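Mandelate racemase/muconate lactonizing protein (PDB 3V5C) probably dehydrates galacturonate, as a magnesium-dependent member of the enolase superfamily. Local coordinates at residues 27-39 with 131-143. The protein carries 1 engineered substitution. Numbering follows the deposited sequence.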
loop_
_atom_site.group_PDB
_atom_site.type_symbol
_atom_site.label_atom_id
_atom_site.label_comp_id
_atom_site.label_asym_id
_atom_site.label_seq_id
_atom_site.Cartn_x
_atom_site.Cartn_y
_atom_site.Cartn_z
ATOM N N ALA A 27 8.993 -13.294 2.635
ATOM C CA ALA A 27 9.138 -14.455 3.509
ATOM C C ALA A 27 8.668 -15.729 2.818
ATOM O O ALA A 27 9.199 -16.813 3.084
ATOM C CB ALA A 27 8.390 -14.241 4.807
ATOM N N ARG A 28 7.660 -15.610 1.961
ATOM C CA ARG A 28 7.160 -16.767 1.237
ATOM C C ARG A 28 6.961 -16.362 -0.219
ATOM O O ARG A 28 6.451 -15.276 -0.511
ATOM C CB ARG A 28 5.854 -17.260 1.867
ATOM C CG ARG A 28 5.252 -18.521 1.206
ATOM C CD ARG A 28 3.897 -18.867 1.828
ATOM N NE ARG A 28 2.891 -17.866 1.460
ATOM C CZ ARG A 28 2.242 -17.089 2.316
ATOM N NH1 ARG A 28 2.458 -17.182 3.629
ATOM N NH2 ARG A 28 1.367 -16.204 1.851
ATOM N N SER A 29 7.405 -17.210 -1.143
ATOM C CA SER A 29 7.244 -16.925 -2.567
ATOM C C SER A 29 5.774 -16.726 -2.949
ATOM O O SER A 29 4.904 -17.494 -2.539
ATOM C CB SER A 29 7.872 -18.051 -3.398
ATOM O OG SER A 29 7.817 -17.742 -4.775
ATOM N N ALA A 30 5.498 -15.688 -3.737
ATOM C CA ALA A 30 4.132 -15.371 -4.139
ATOM C C ALA A 30 3.829 -15.939 -5.517
ATOM O O ALA A 30 4.584 -15.727 -6.468
ATOM C CB ALA A 30 3.916 -13.851 -4.133
ATOM N N GLY A 31 2.737 -16.686 -5.611
ATOM C CA GLY A 31 2.341 -17.312 -6.861
ATOM C C GLY A 31 1.697 -16.356 -7.845
ATOM O O GLY A 31 1.902 -15.140 -7.771
ATOM N N ALA A 32 0.945 -16.929 -8.782
ATOM C CA ALA A 32 0.225 -16.160 -9.782
ATOM C C ALA A 32 -0.941 -15.403 -9.160
ATOM O O ALA A 32 -1.334 -15.659 -8.023
ATOM C CB ALA A 32 -0.282 -17.090 -10.891
ATOM N N ASN A 33 -1.479 -14.442 -9.912
ATOM C CA ASN A 33 -2.770 -13.856 -9.570
ATOM C C ASN A 33 -3.720 -14.004 -10.749
ATOM O O ASN A 33 -3.402 -14.695 -11.715
ATOM C CB ASN A 33 -2.657 -12.400 -9.088
ATOM C CG ASN A 33 -2.274 -11.431 -10.195
ATOM O OD1 ASN A 33 -2.362 -11.751 -11.375
ATOM N ND2 ASN A 33 -1.831 -10.228 -9.805
ATOM N N GLY A 34 -4.887 -13.378 -10.654
ATOM C CA GLY A 34 -5.900 -13.525 -11.684
ATOM C C GLY A 34 -5.421 -13.290 -13.115
ATOM O O GLY A 34 -5.918 -13.928 -14.055
ATOM N N ARG A 35 -4.475 -12.366 -13.289
ATOM C CA ARG A 35 -4.077 -11.925 -14.629
ATOM C C ARG A 35 -2.674 -12.291 -15.080
ATOM O O ARG A 35 -2.433 -12.403 -16.280
ATOM C CB ARG A 35 -4.247 -10.408 -14.768
ATOM C CG ARG A 35 -3.445 -9.619 -13.759
ATOM C CD ARG A 35 -3.595 -8.119 -14.009
ATOM N NE ARG A 35 -3.033 -7.741 -15.300
ATOM C CZ ARG A 35 -1.764 -7.383 -15.492
ATOM N NH1 ARG A 35 -1.345 -7.055 -16.702
ATOM N NH2 ARG A 35 -0.908 -7.346 -14.473
ATOM N N ILE A 36 -1.739 -12.449 -14.145
ATOM C CA ILE A 36 -0.357 -12.761 -14.524
ATOM C C ILE A 36 0.216 -13.908 -13.689
ATOM O O ILE A 36 -0.419 -14.378 -12.742
ATOM C CB ILE A 36 0.572 -11.528 -14.443
ATOM C CG1 ILE A 36 0.631 -11.003 -13.012
ATOM C CG2 ILE A 36 0.098 -10.464 -15.439
ATOM C CD1 ILE A 36 1.510 -9.754 -12.882
ATOM N N GLY A 37 1.419 -14.344 -14.057
ATOM C CA GLY A 37 2.042 -15.520 -13.467
ATOM C C GLY A 37 2.751 -15.291 -12.147
ATOM O O GLY A 37 2.559 -14.275 -11.482
ATOM N N VAL A 38 3.581 -16.260 -11.770
ATOM C CA VAL A 38 4.254 -16.263 -10.476
ATOM C C VAL A 38 5.026 -14.963 -10.222
ATOM O O VAL A 38 5.767 -14.486 -11.089
ATOM C CB VAL A 38 5.190 -17.481 -10.359
ATOM C CG1 VAL A 38 6.114 -17.343 -9.156
ATOM C CG2 VAL A 38 4.359 -18.778 -10.249
ATOM N N HIS A 39 4.845 -14.396 -9.030
ATOM C CA HIS A 39 5.503 -13.147 -8.680
ATOM C C HIS A 39 6.862 -13.413 -8.045
ATOM O O HIS A 39 7.787 -12.607 -8.186
ATOM C CB HIS A 39 4.624 -12.344 -7.728
ATOM C CG HIS A 39 3.428 -11.739 -8.386
ATOM N ND1 HIS A 39 2.371 -12.493 -8.851
ATOM C CD2 HIS A 39 3.134 -10.450 -8.682
ATOM C CE1 HIS A 39 1.471 -11.691 -9.393
ATOM N NE2 HIS A 39 1.911 -10.448 -9.304
ATOM N N TYR A 131 -3.550 -5.760 6.968
ATOM C CA TYR A 131 -4.008 -7.058 6.504
ATOM C C TYR A 131 -2.929 -7.744 5.708
ATOM O O TYR A 131 -2.032 -7.115 5.156
ATOM C CB TYR A 131 -5.311 -6.967 5.672
ATOM C CG TYR A 131 -5.203 -6.311 4.297
ATOM C CD1 TYR A 131 -4.661 -6.996 3.213
ATOM C CD2 TYR A 131 -5.681 -5.028 4.082
ATOM C CE1 TYR A 131 -4.587 -6.418 1.963
ATOM C CE2 TYR A 131 -5.624 -4.436 2.827
ATOM C CZ TYR A 131 -5.062 -5.131 1.772
ATOM O OH TYR A 131 -4.985 -4.570 0.524
ATOM N N ASP A 132 -3.006 -9.068 5.701
ATOM C CA ASP A 132 -2.018 -9.899 5.059
ATOM C C ASP A 132 -2.393 -10.035 3.594
ATOM O O ASP A 132 -3.402 -10.664 3.271
ATOM C CB ASP A 132 -2.037 -11.267 5.747
ATOM C CG ASP A 132 -1.012 -12.221 5.191
ATOM O OD1 ASP A 132 -0.369 -11.910 4.173
ATOM O OD2 ASP A 132 -0.868 -13.322 5.772
ATOM N N THR A 133 -1.578 -9.460 2.706
ATOM C CA THR A 133 -1.900 -9.446 1.277
ATOM C C THR A 133 -1.265 -10.591 0.463
ATOM O O THR A 133 -1.387 -10.623 -0.763
ATOM C CB THR A 133 -1.477 -8.076 0.672
ATOM O OG1 THR A 133 -2.181 -7.843 -0.557
ATOM C CG2 THR A 133 0.025 -8.043 0.424
ATOM N N SER A 134 -0.646 -11.559 1.149
ATOM C CA SER A 134 0.259 -12.511 0.494
ATOM C C SER A 134 -0.394 -13.807 0.006
ATOM O O SER A 134 0.318 -14.732 -0.382
ATOM C CB SER A 134 1.422 -12.877 1.440
ATOM O OG SER A 134 0.963 -13.624 2.562
ATOM N N LEU A 135 -1.716 -13.883 0.043
ATOM C CA LEU A 135 -2.409 -15.130 -0.305
ATOM C C LEU A 135 -2.704 -15.226 -1.816
ATOM O O LEU A 135 -3.833 -15.045 -2.250
ATOM C CB LEU A 135 -3.666 -15.280 0.556
ATOM C CG LEU A 135 -3.410 -15.329 2.064
ATOM C CD1 LEU A 135 -4.725 -15.352 2.870
ATOM C CD2 LEU A 135 -2.555 -16.530 2.409
ATOM N N TYR A 136 -1.649 -15.479 -2.593
ATOM C CA TYR A 136 -1.698 -15.611 -4.043
ATOM C C TYR A 136 -2.197 -17.003 -4.474
ATOM O O TYR A 136 -2.673 -17.765 -3.632
ATOM C CB TYR A 136 -0.326 -15.243 -4.655
ATOM C CG TYR A 136 -0.179 -13.731 -4.773
ATOM C CD1 TYR A 136 -0.212 -12.925 -3.636
ATOM C CD2 TYR A 136 -0.071 -13.114 -6.014
ATOM C CE1 TYR A 136 -0.136 -11.541 -3.732
ATOM C CE2 TYR A 136 0.009 -11.727 -6.115
ATOM C CZ TYR A 136 -0.020 -10.960 -4.973
ATOM O OH TYR A 136 0.043 -9.587 -5.091
ATOM N N PHE A 137 -2.130 -17.310 -5.769
ATOM C CA PHE A 137 -2.607 -18.597 -6.283
ATOM C C PHE A 137 -1.546 -19.661 -6.045
ATOM O O PHE A 137 -1.021 -20.263 -6.992
ATOM C CB PHE A 137 -2.864 -18.530 -7.786
ATOM C CG PHE A 137 -4.019 -17.637 -8.205
ATOM C CD1 PHE A 137 -4.901 -17.058 -7.280
ATOM C CD2 PHE A 137 -4.252 -17.432 -9.556
ATOM C CE1 PHE A 137 -5.968 -16.240 -7.724
ATOM C CE2 PHE A 137 -5.307 -16.637 -9.998
ATOM C CZ PHE A 137 -6.165 -16.047 -9.092
ATOM N N ASP A 138 -1.239 -19.901 -4.779
ATOM C CA ASP A 138 -0.099 -20.737 -4.418
ATOM C C ASP A 138 -0.435 -22.223 -4.471
ATOM O O ASP A 138 0.401 -23.080 -4.138
ATOM C CB ASP A 138 0.361 -20.341 -3.029
ATOM C CG ASP A 138 0.777 -18.879 -2.969
ATOM O OD1 ASP A 138 1.618 -18.479 -3.811
ATOM O OD2 ASP A 138 0.272 -18.152 -2.092
ATOM N N ASP A 139 -1.656 -22.494 -4.913
ATOM C CA ASP A 139 -2.247 -23.830 -4.941
ATOM C C ASP A 139 -2.352 -24.412 -6.341
ATOM O O ASP A 139 -2.939 -25.480 -6.502
ATOM C CB ASP A 139 -3.667 -23.731 -4.411
ATOM C CG ASP A 139 -4.505 -22.750 -5.217
ATOM O OD1 ASP A 139 -4.150 -21.561 -5.231
ATOM O OD2 ASP A 139 -5.492 -23.166 -5.856
ATOM N N LEU A 140 -1.836 -23.723 -7.355
ATOM C CA LEU A 140 -2.143 -24.111 -8.730
ATOM C C LEU A 140 -1.498 -25.434 -9.153
ATOM O O LEU A 140 -1.966 -26.063 -10.104
ATOM C CB LEU A 140 -1.788 -23.001 -9.717
ATOM C CG LEU A 140 -2.634 -21.729 -9.637
ATOM C CD1 LEU A 140 -2.165 -20.759 -10.698
ATOM C CD2 LEU A 140 -4.100 -22.059 -9.836
ATOM N N HIS A 141 -0.448 -25.849 -8.443
ATOM C CA HIS A 141 0.229 -27.112 -8.730
ATOM C C HIS A 141 -0.548 -28.299 -8.175
ATOM O O HIS A 141 -0.213 -29.451 -8.471
ATOM C CB HIS A 141 1.639 -27.102 -8.151
ATOM C CG HIS A 141 1.682 -26.978 -6.664
ATOM N ND1 HIS A 141 1.375 -25.804 -6.005
ATOM C CD2 HIS A 141 2.031 -27.869 -5.704
ATOM C CE1 HIS A 141 1.512 -25.988 -4.703
ATOM N NE2 HIS A 141 1.914 -27.231 -4.494
ATOM N N LEU A 142 -1.574 -28.018 -7.374
ATOM C CA LEU A 142 -2.422 -29.055 -6.786
ATOM C C LEU A 142 -3.730 -29.242 -7.566
ATOM O O LEU A 142 -4.521 -28.303 -7.738
ATOM C CB LEU A 142 -2.727 -28.735 -5.320
ATOM C CG LEU A 142 -1.512 -28.665 -4.397
ATOM C CD1 LEU A 142 -1.930 -28.214 -3.000
ATOM C CD2 LEU A 142 -0.782 -30.023 -4.357
ATOM N N ALA A 143 -3.961 -30.458 -8.045
ATOM C CA ALA A 143 -5.185 -30.733 -8.792
ATOM C C ALA A 143 -6.407 -30.870 -7.886
ATOM O O ALA A 143 -7.535 -30.638 -8.318
ATOM C CB ALA A 143 -5.014 -31.975 -9.659
HETATM O O HOH W 1 2.591 -16.883 -1.164
HETATM O O HOH W 2 3.767 -14.394 -0.556
HETATM O O HOH W 3 0.505 -15.447 5.067
HETATM O O HOH W 4 1.042 -19.784 -8.917
HETATM O O HOH W 5 -1.117 -8.593 -7.397
#
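His39 lies across the edge of Tyr136 where, in this enolase-superfamily fold, the loop following strand 14-30 of the antiparallel N-terminal domain folds over the end of barrel strand 126-135. The rings form an edge-to-face pair, planes at 66°, with Tyr136 CE2 over the imidazole face 3.6 Å from His39 CE1. His39 ND1 donates to Gly31 O, which also takes the longer branch of His39 N, whose main acceptor is Ala30 O; an alanine in place of His39 lacks the ND1 donor and would probably leave Gly31 O less well satisfied and the CE2 edge of Tyr136 without its imidazole partner. Gly31 N donates a bent hydrogen bond to Asp138 OD1 at 2.8 Å, Phe137 N gives a fairly straight one (162°) to Ala32 O at 2.9 Å, and a water links Ala32 N to Phe137 O. Asn33 CA sits over one face of the Phe137 ring, a CH-pi contact. With CG anti to the backbone N (chi1 -178°) and a bend at chi3, Arg28 carries NH2 to Ser134 O, near the guanidinium plane, and more weakly to Ser134 OG. Arg28 NH1 is hydrogen-bonded to Gln158 OE1 and a water; NE is taken by another water near Asp138 OD2. Ser134 OG donates to the syn lone pair of Asp132 OD1 at 2.7 Å.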